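Salt-tolerant glutaminase (Micrococcus luteus, PDB 3AGD) probably catalyses the hydrolysis of L-glutamine to L-glutamate and ammonium, as a salt-tolerant member of the glutaminase family. Local coordinates at residues D57-I62 with L198-D203; G324-L329 with T406-L411. One frame throughout, in Å; residues are numbered along the deposited sequence.

Contact 1. Residues D57-I62 with L198-D203; sequences DVEFTI and LVTVKD
Phe60 and Val199 form a hydrogen-bonded antiparallel pair at the heart of a two-stranded sheet, where the short strands 60-61 and 198-199 meet inside the glutaminase domain. Phe60 N donates to Val199 O at 2.8 Å, and Val199 N returns a straighter bond to Phe60 O, with 172° at the hydrogen. Thr61 and Leu198 make the next, non-hydrogen-bonded pair. Phe60 holds CG between its own backbone N and carbonyl carbon (chi1 53°). Val199 O sits 3.4 Å above the plane of the Phe60 ring, over its centre, while rim atom CE1 meets Val199 CG2 at 3.7 Å. That methyl also touches Ile62 CB, so beta-branched Val199 fills the angle between the ring and Ile62. Phe278 of strand 273-278 stacks with the Phe60 ring, joining this small sheet to the five-stranded one. The glutamate pocket is close by: the side chains of Ile62 and Thr61 lie about 6 Å from those of Cys195 and Val261, respectively, both L-glutamate-binding residues.

Where the second strand gives way to helix 201-212, Thr200 and Asp203 close a capping box: Asp203 N donates to Thr200 OG1, and Thr200 N to Asp203 OD2 at 2.7 Å, through the carboxylate's anti lone pair. Thr200 suits this N-cap because its hydroxyl serves the helix while CG2 packs 3.6 Å from Glu59 CG. The extended Glu59 chain crosses Leu198 at about a right angle. Arg148 forms salt bridges with both Glu59 and Asp203, consistent with easing the repulsion between two neighbouring carboxylates.

Contact 2. Residues G324-L329 with T406-L411; sequences GDRVFL and TVVLNL
Strands 326-329 and 406-411 run parallel, 16° apart in direction; the axes of these short segments come within 4.5 Å, and residues pair in register from Arg326-Thr406 to Leu329-Leu409. Five backbone hydrogen bonds join them, alternating in direction: Val327 uses both its N and its O, to Thr406 O and from Val408 N, each at 2.7 Å. Arg326, Thr406, Phe328 and Val408 share one face of the sheet. Arg326 and Thr406 lie side by side. The arginine chain bends at chi3 (46°), which sets NE; the guanidinium beyond it has Thr406 CG2 3.6 Å above its plane, over its centre. Arg326 NH2 meets Val408 CG2 at 3.7 Å, and the same methyl reaches Phe328 CD2 at 4.1 Å. On the other face beta-branched Val327 and Val407 suit extended backbone; Val407 touches Val327 through CG2 and Leu329 through CG1, as expected for the central sheet of a STAS domain. A water bridges Asp325 OD2, at 2.5 Å, and Thr406 OG1, with a weak bond from Arg326 NH1. Strand 438-442 adds a long, weak ion pair from Glu440 to Arg326. Close apolar contacts and weak polar ones are consistent with a guanidinium held mostly by packing.

From the N terminus, the chain passes strands 40-44 and 50-54 before reaching 57-62, then runs through a largely helical region until 198-203 returns to close contact 1 over 135 intervening residues. Contact 1 thereby ties the start and end of that helical region together beside the five-stranded antiparallel sheet. The chain next completes that sheet and continues to its second, STAS-related part. Contact 2 opens only there, and 406-411 closes it after 76 residues that include helix 337-349. The two loops follow in series, neither nested nor crossed. With centres about 51 Å apart, each contact belongs to its own domain.

Contact 1. Residues D57-I62 with L198-D203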
loop_
_atom_site.group_PDB
_atom_site.type_symbol
_atom_site.label_atom_id
_atom_site.label_comp_id
_atom_site.label_asym_id
_atom_site.label_seq_id
_atom_site.Cartn_x
_atom_site.Cartn_y
_atom_site.Cartn_z
ATOM N N ASP A 57 -26.996 -1.726 -10.188
ATOM C CA ASP A 57 -27.935 -0.814 -9.549
ATOM C C ASP A 57 -29.080 -1.534 -8.835
ATOM O O ASP A 57 -30.133 -0.949 -8.577
ATOM C CB ASP A 57 -28.506 0.151 -10.590
ATOM C CG ASP A 57 -29.075 1.409 -9.966
ATOM O OD1 ASP A 57 -29.777 2.157 -10.678
ATOM O OD2 ASP A 57 -28.812 1.655 -8.769
ATOM N N VAL A 58 -28.872 -2.807 -8.524
ATOM C CA VAL A 58 -29.872 -3.602 -7.825
ATOM C C VAL A 58 -29.505 -3.608 -6.345
ATOM O O VAL A 58 -28.390 -3.986 -5.980
ATOM C CB VAL A 58 -29.890 -5.049 -8.344
ATOM C CG1 VAL A 58 -30.853 -5.881 -7.526
ATOM C CG2 VAL A 58 -30.292 -5.068 -9.809
ATOM N N GLU A 59 -30.439 -3.190 -5.498
ATOM C CA GLU A 59 -30.187 -3.130 -4.068
ATOM C C GLU A 59 -30.149 -4.487 -3.388
ATOM O O GLU A 59 -30.846 -5.421 -3.783
ATOM C CB GLU A 59 -31.239 -2.261 -3.374
ATOM C CG GLU A 59 -31.249 -0.805 -3.810
ATOM C CD GLU A 59 -32.079 0.072 -2.887
ATOM O OE1 GLU A 59 -33.087 -0.426 -2.336
ATOM O OE2 GLU A 59 -31.733 1.264 -2.718
ATOM N N PHE A 60 -29.320 -4.581 -2.355
ATOM C CA PHE A 60 -29.184 -5.798 -1.568
ATOM C C PHE A 60 -28.685 -5.368 -0.194
ATOM O O PHE A 60 -28.122 -4.283 -0.050
ATOM C CB PHE A 60 -28.194 -6.762 -2.240
ATOM C CG PHE A 60 -26.856 -6.146 -2.553
ATOM C CD1 PHE A 60 -25.892 -6.002 -1.564
ATOM C CD2 PHE A 60 -26.575 -5.678 -3.839
ATOM C CE1 PHE A 60 -24.662 -5.398 -1.844
ATOM C CE2 PHE A 60 -25.357 -5.075 -4.132
ATOM C CZ PHE A 60 -24.394 -4.933 -3.134
ATOM N N THR A 61 -28.897 -6.196 0.822
ATOM C CA THR A 61 -28.436 -5.839 2.156
ATOM C C THR A 61 -26.915 -5.967 2.214
ATOM O O THR A 61 -26.342 -6.989 1.826
ATOM C CB THR A 61 -29.103 -6.715 3.225
ATOM O OG1 THR A 61 -28.892 -8.100 2.920
ATOM C CG2 THR A 61 -30.599 -6.434 3.255
ATOM N N ILE A 62 -26.278 -4.905 2.690
ATOM C CA ILE A 62 -24.830 -4.824 2.781
ATOM C C ILE A 62 -24.206 -5.844 3.724
ATOM O O ILE A 62 -23.043 -6.221 3.561
ATOM C CB ILE A 62 -24.413 -3.387 3.202
ATOM C CG1 ILE A 62 -22.898 -3.228 3.148
ATOM C CG2 ILE A 62 -24.922 -3.087 4.598
ATOM C CD1 ILE A 62 -22.450 -1.789 3.376
ATOM N N LEU A 198 -29.751 -1.268 2.852
ATOM C CA LEU A 198 -29.764 -1.501 1.411
ATOM C C LEU A 198 -28.793 -0.648 0.598
ATOM O O LEU A 198 -28.772 0.580 0.701
ATOM C CB LEU A 198 -31.185 -1.294 0.872
ATOM C CG LEU A 198 -32.238 -2.316 1.317
ATOM C CD1 LEU A 198 -33.644 -1.791 1.014
ATOM C CD2 LEU A 198 -31.978 -3.647 0.607
ATOM N N VAL A 199 -27.992 -1.317 -0.223
ATOM C CA VAL A 199 -27.032 -0.642 -1.083
ATOM C C VAL A 199 -26.950 -1.386 -2.411
ATOM O O VAL A 199 -27.369 -2.540 -2.513
ATOM C CB VAL A 199 -25.610 -0.611 -0.463
ATOM C CG1 VAL A 199 -25.622 0.167 0.842
ATOM C CG2 VAL A 199 -25.101 -2.036 -0.244
ATOM N N THR A 200 -26.419 -0.710 -3.425
ATOM C CA THR A 200 -26.240 -1.303 -4.740
ATOM C C THR A 200 -24.734 -1.407 -4.946
ATOM O O THR A 200 -23.952 -0.867 -4.157
ATOM C CB THR A 200 -26.785 -0.400 -5.858
ATOM O OG1 THR A 200 -26.002 0.800 -5.915
ATOM C CG2 THR A 200 -28.248 -0.037 -5.598
ATOM N N VAL A 201 -24.332 -2.097 -6.004
ATOM C CA VAL A 201 -22.921 -2.234 -6.326
ATOM C C VAL A 201 -22.279 -0.847 -6.398
ATOM O O VAL A 201 -21.170 -0.633 -5.900
ATOM C CB VAL A 201 -22.742 -2.911 -7.686
ATOM C CG1 VAL A 201 -21.290 -2.911 -8.073
ATOM C CG2 VAL A 201 -23.269 -4.322 -7.633
ATOM N N LYS A 202 -22.989 0.087 -7.026
ATOM C CA LYS A 202 -22.503 1.452 -7.183
ATOM C C LYS A 202 -22.300 2.134 -5.839
ATOM O O LYS A 202 -21.329 2.865 -5.651
ATOM C CB LYS A 202 -23.479 2.270 -8.030
ATOM C CG LYS A 202 -23.537 1.860 -9.496
ATOM C CD LYS A 202 -24.538 2.730 -10.250
ATOM C CE LYS A 202 -24.594 2.385 -11.726
ATOM N NZ LYS A 202 -25.562 3.255 -12.468
ATOM N N ASP A 203 -23.222 1.914 -4.910
ATOM C CA ASP A 203 -23.096 2.510 -3.588
ATOM C C ASP A 203 -21.792 2.047 -2.946
ATOM O O ASP A 203 -21.011 2.860 -2.444
ATOM C CB ASP A 203 -24.263 2.098 -2.688
ATOM C CG ASP A 203 -25.577 2.717 -3.108
ATOM O OD1 ASP A 203 -25.631 3.954 -3.289
ATOM O OD2 ASP A 203 -26.560 1.963 -3.241
#

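Contact 2. Residues G324-L329 with T406-L411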
loop_
_atom_site.group_PDB
_atom_site.type_symbol
_atom_site.label_atom_id
_atom_site.label_comp_id
_atom_site.label_asym_id
_atom_site.label_seq_id
_atom_site.Cartn_x
_atom_site.Cartn_y
_atom_site.Cartn_z
ATOM N N GLY A 324 19.002 33.142 -16.652
ATOM C CA GLY A 324 20.086 33.917 -16.099
ATOM C C GLY A 324 20.239 33.717 -14.608
ATOM O O GLY A 324 20.691 32.675 -14.145
ATOM N N ASP A 325 19.840 34.726 -13.850
ATOM C CA ASP A 325 19.952 34.690 -12.400
ATOM C C ASP A 325 18.748 34.086 -11.690
ATOM O O ASP A 325 18.765 33.933 -10.465
ATOM C CB ASP A 325 20.161 36.100 -11.879
ATOM C CG ASP A 325 19.084 37.046 -12.358
ATOM O OD1 ASP A 325 19.157 37.488 -13.527
ATOM O OD2 ASP A 325 18.152 37.331 -11.575
ATOM N N ARG A 326 17.688 33.764 -12.421
ATOM C CA ARG A 326 16.549 33.183 -11.733
ATOM C C ARG A 326 16.096 31.836 -12.255
ATOM O O ARG A 326 16.190 31.532 -13.444
ATOM C CB ARG A 326 15.365 34.155 -11.690
ATOM C CG ARG A 326 14.598 34.363 -12.975
ATOM C CD ARG A 326 13.307 35.110 -12.641
ATOM N NE ARG A 326 13.573 36.236 -11.744
ATOM C CZ ARG A 326 12.648 36.872 -11.032
ATOM N NH1 ARG A 326 12.998 37.885 -10.246
ATOM N NH2 ARG A 326 11.376 36.493 -11.097
ATOM N N VAL A 327 15.603 31.033 -11.324
ATOM C CA VAL A 327 15.129 29.696 -11.603
ATOM C C VAL A 327 13.622 29.607 -11.353
ATOM O O VAL A 327 13.111 30.173 -10.387
ATOM C CB VAL A 327 15.878 28.692 -10.701
ATOM C CG1 VAL A 327 15.242 27.318 -10.787
ATOM C CG2 VAL A 327 17.347 28.634 -11.116
ATOM N N PHE A 328 12.913 28.919 -12.240
ATOM C CA PHE A 328 11.474 28.744 -12.087
ATOM C C PHE A 328 11.256 27.279 -11.766
ATOM O O PHE A 328 11.546 26.400 -12.579
ATOM C CB PHE A 328 10.732 29.118 -13.372
ATOM C CG PHE A 328 11.067 30.486 -13.876
ATOM C CD1 PHE A 328 12.336 30.758 -14.377
ATOM C CD2 PHE A 328 10.145 31.520 -13.787
ATOM C CE1 PHE A 328 12.685 32.039 -14.782
ATOM C CE2 PHE A 328 10.482 32.811 -14.190
ATOM C CZ PHE A 328 11.757 33.072 -14.686
ATOM N N LEU A 329 10.764 27.024 -10.564
ATOM C CA LEU A 329 10.521 25.667 -10.111
ATOM C C LEU A 329 9.014 25.481 -9.930
ATOM O O LEU A 329 8.428 26.013 -8.988
ATOM C CB LEU A 329 11.249 25.453 -8.784
ATOM C CG LEU A 329 11.571 24.045 -8.278
ATOM C CD1 LEU A 329 12.041 24.167 -6.836
ATOM C CD2 LEU A 329 10.362 23.140 -8.348
ATOM N N THR A 406 17.268 34.309 -7.744
ATOM C CA THR A 406 15.852 34.176 -7.455
ATOM C C THR A 406 15.279 32.840 -7.904
ATOM O O THR A 406 15.595 32.335 -8.981
ATOM C CB THR A 406 15.035 35.308 -8.122
ATOM O OG1 THR A 406 15.448 36.573 -7.588
ATOM C CG2 THR A 406 13.550 35.127 -7.853
ATOM N N VAL A 407 14.440 32.268 -7.050
ATOM C CA VAL A 407 13.776 31.015 -7.348
ATOM C C VAL A 407 12.287 31.278 -7.219
ATOM O O VAL A 407 11.806 31.670 -6.154
ATOM C CB VAL A 407 14.185 29.884 -6.360
ATOM C CG1 VAL A 407 13.260 28.677 -6.529
ATOM C CG2 VAL A 407 15.626 29.455 -6.621
ATOM N N VAL A 408 11.565 31.102 -8.318
ATOM C CA VAL A 408 10.121 31.286 -8.311
ATOM C C VAL A 408 9.532 29.908 -8.011
ATOM O O VAL A 408 9.714 28.973 -8.789
ATOM C CB VAL A 408 9.609 31.771 -9.686
ATOM C CG1 VAL A 408 8.099 31.928 -9.659
ATOM C CG2 VAL A 408 10.268 33.092 -10.048
ATOM N N LEU A 409 8.856 29.779 -6.873
ATOM C CA LEU A 409 8.246 28.510 -6.485
ATOM C C LEU A 409 6.750 28.568 -6.803
ATOM O O LEU A 409 5.971 29.124 -6.032
ATOM C CB LEU A 409 8.442 28.266 -4.985
ATOM C CG LEU A 409 8.740 26.833 -4.522
ATOM C CD1 LEU A 409 8.510 26.734 -3.017
ATOM C CD2 LEU A 409 7.850 25.839 -5.251
ATOM N N ASN A 410 6.354 27.985 -7.930
ATOM C CA ASN A 410 4.952 27.999 -8.348
ATOM C C ASN A 410 4.178 26.734 -7.956
ATOM O O ASN A 410 4.528 25.621 -8.363
ATOM C CB ASN A 410 4.870 28.207 -9.861
ATOM C CG ASN A 410 3.447 28.357 -10.347
ATOM O OD1 ASN A 410 2.651 27.418 -10.277
ATOM N ND2 ASN A 410 3.112 29.548 -10.836
ATOM N N LEU A 411 3.109 26.922 -7.184
ATOM C CA LEU A 411 2.281 25.819 -6.700
ATOM C C LEU A 411 0.898 25.740 -7.366
ATOM O O LEU A 411 0.031 24.987 -6.915
ATOM C CB LEU A 411 2.094 25.953 -5.184
ATOM C CG LEU A 411 3.329 26.305 -4.348
ATOM C CD1 LEU A 411 2.921 26.477 -2.900
ATOM C CD2 LEU A 411 4.381 25.226 -4.484
HETATM O O HOH W 1 16.440 37.924 -9.829
#